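PDB 4MO7: transcriptional regulator I2 from Pseudomonas fluorescens A506, which probably acts as a TetR-family regulator of transcription and has been described as a Crohn's disease-associated superantigen. Local coordinates for residues A[85-90]-A[119-124]. Residues are numbered along the deposited sequence; the frame is centred on the assembly and turned at random.
Sequences IHYNTA and GGSGEA
Ser-121 reaches from the turn leading into helix 122-130 to the side-chain amide of Asn-88, and this pair carries most of the 104 Å² buried between 85-90 and 119-124. Its OG donates a hydrogen bond to Asn-88 OD1, modelled at only 2.3 Å. The angle at OD1 (CG-OD1-OG) is about 116°, so the direction is plausible, but the length is doubtful and says little about bond strength. Asn-88 CG lies beside its backbone N and anti to its carbonyl carbon (chi1 -69°), which swings the amide toward the turn although the CA-CB bond does not aim there. The other end of the amide is also near, with Asn-88 ND2 modelled 3.2 Å from Ser-121 OG, a distance as uncertain as the short bond beside it.

Helix 73-97, which carries Asn-88, is probably the long helix that in TetR-family proteins runs from the helix-turn-helix domain into the C-terminal regulatory core. A surface contact thus joins this helix to the turn before helix 122-130, and Ser-121 also touches Thr-84, one turn earlier on the same helix. Ile-85 is buried among Val-143 and Leu-146 of helix 137-163 and Leu-128 of helix 122-130, while Asn-88 also touches Met-125.

The looser side belongs to Tyr-87, a solvent-exposed residue. Its ring has Ser-121 OG at the edge, near the ring plane, but CE2 comes no closer than 4.4 Å to that oxygen, and no hydrogen bond joins the two residues. Asn-88 and Ser-121 are themselves partly exposed, so even the tight part lies at the surface. Gly-119, at the far end of the turn, is poorly ordered.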
loop_
_atom_site.group_PDB
_atom_site.type_symbol
_atom_site.label_atom_id
_atom_site.label_comp_id
_atom_site.label_asym_id
_atom_site.label_seq_id
_atom_site.Cartn_x
_atom_site.Cartn_y
_atom_site.Cartn_z
ATOM N N ILE A 85 -7.541 -0.001 18.750
ATOM C CA ILE A 85 -6.127 0.203 18.837
ATOM C C ILE A 85 -5.573 -0.146 20.206
ATOM O O ILE A 85 -4.473 -0.725 20.287
ATOM C CB ILE A 85 -5.710 1.624 18.451
ATOM C CG1 ILE A 85 -6.044 1.890 16.973
ATOM C CG2 ILE A 85 -4.182 1.765 18.543
ATOM C CD1 ILE A 85 -5.760 3.335 16.583
ATOM N N HIS A 86 -6.297 0.191 21.279
ATOM C CA HIS A 86 -5.899 -0.181 22.626
ATOM C C HIS A 86 -5.788 -1.671 22.701
ATOM O O HIS A 86 -4.835 -2.201 23.262
ATOM C CB HIS A 86 -6.945 0.281 23.653
ATOM C CG HIS A 86 -6.651 1.627 24.214
ATOM N ND1 HIS A 86 -7.610 2.613 24.324
ATOM C CD2 HIS A 86 -5.506 2.158 24.700
ATOM C CE1 HIS A 86 -7.062 3.697 24.847
ATOM N NE2 HIS A 86 -5.789 3.447 25.087
ATOM N N TYR A 87 -6.757 -2.364 22.108
ATOM C CA TYR A 87 -6.718 -3.830 22.147
ATOM C C TYR A 87 -5.563 -4.390 21.348
ATOM O O TYR A 87 -4.840 -5.270 21.863
ATOM C CB TYR A 87 -8.052 -4.381 21.634
ATOM C CG TYR A 87 -8.069 -5.865 21.339
ATOM C CD1 TYR A 87 -8.421 -6.784 22.313
ATOM C CD2 TYR A 87 -7.787 -6.333 20.056
ATOM C CE1 TYR A 87 -8.444 -8.160 22.022
ATOM C CE2 TYR A 87 -7.802 -7.682 19.755
ATOM C CZ TYR A 87 -8.132 -8.592 20.733
ATOM O OH TYR A 87 -8.146 -9.929 20.395
ATOM N N ASN A 88 -5.378 -3.933 20.105
ATOM C CA ASN A 88 -4.224 -4.387 19.316
ATOM C C ASN A 88 -2.942 -4.133 20.073
ATOM O O ASN A 88 -2.078 -5.006 20.152
ATOM C CB ASN A 88 -4.177 -3.761 17.901
ATOM C CG ASN A 88 -5.317 -4.271 16.993
ATOM O OD1 ASN A 88 -6.029 -5.215 17.351
ATOM N ND2 ASN A 88 -5.495 -3.646 15.835
ATOM N N THR A 89 -2.811 -2.958 20.686
ATOM C CA THR A 89 -1.556 -2.671 21.345
ATOM C C THR A 89 -1.332 -3.558 22.573
ATOM O O THR A 89 -0.188 -3.974 22.861
ATOM C CB THR A 89 -1.468 -1.160 21.740
ATOM O OG1 THR A 89 -1.696 -0.345 20.553
ATOM C CG2 THR A 89 -0.180 -0.836 22.319
ATOM N N ALA A 90 -2.396 -3.801 23.338
ATOM C CA ALA A 90 -2.295 -4.636 24.550
ATOM C C ALA A 90 -1.875 -6.038 24.169
ATOM O O ALA A 90 -1.035 -6.658 24.850
ATOM C CB ALA A 90 -3.604 -4.703 25.305
ATOM N N GLY A 119 -8.018 -9.128 9.236
ATOM C CA GLY A 119 -9.342 -9.296 9.817
ATOM C C GLY A 119 -9.403 -9.874 11.221
ATOM O O GLY A 119 -10.488 -10.101 11.764
ATOM N N GLY A 120 -8.242 -10.122 11.818
ATOM C CA GLY A 120 -8.168 -10.184 13.268
ATOM C C GLY A 120 -8.463 -8.754 13.729
ATOM O O GLY A 120 -8.592 -7.827 12.899
ATOM N N SER A 121 -8.602 -8.572 15.036
ATOM C CA SER A 121 -9.150 -7.327 15.589
ATOM C C SER A 121 -10.602 -7.007 15.147
ATOM O O SER A 121 -11.232 -6.087 15.681
ATOM C CB SER A 121 -8.197 -6.165 15.312
ATOM O OG SER A 121 -6.869 -6.555 15.650
ATOM N N GLY A 122 -11.117 -7.761 14.169
ATOM C CA GLY A 122 -12.537 -7.780 13.848
ATOM C C GLY A 122 -13.239 -6.541 13.305
ATOM O O GLY A 122 -12.681 -5.761 12.507
ATOM N N GLU A 123 -14.502 -6.380 13.721
ATOM C CA GLU A 123 -15.392 -5.372 13.126
ATOM C C GLU A 123 -14.911 -3.976 13.417
ATOM O O GLU A 123 -15.044 -3.096 12.585
ATOM C CB GLU A 123 -16.846 -5.528 13.611
ATOM C CG GLU A 123 -17.453 -6.877 13.281
ATOM C CD GLU A 123 -16.909 -7.968 14.190
ATOM O OE1 GLU A 123 -16.238 -7.607 15.186
ATOM O OE2 GLU A 123 -17.158 -9.167 13.930
ATOM N N ALA A 124 -14.355 -3.769 14.607
ATOM C CA ALA A 124 -13.979 -2.418 15.016
ATOM C C ALA A 124 -12.711 -1.925 14.267
ATOM O O ALA A 124 -12.499 -0.715 14.094
ATOM C CB ALA A 124 -13.825 -2.346 16.492
#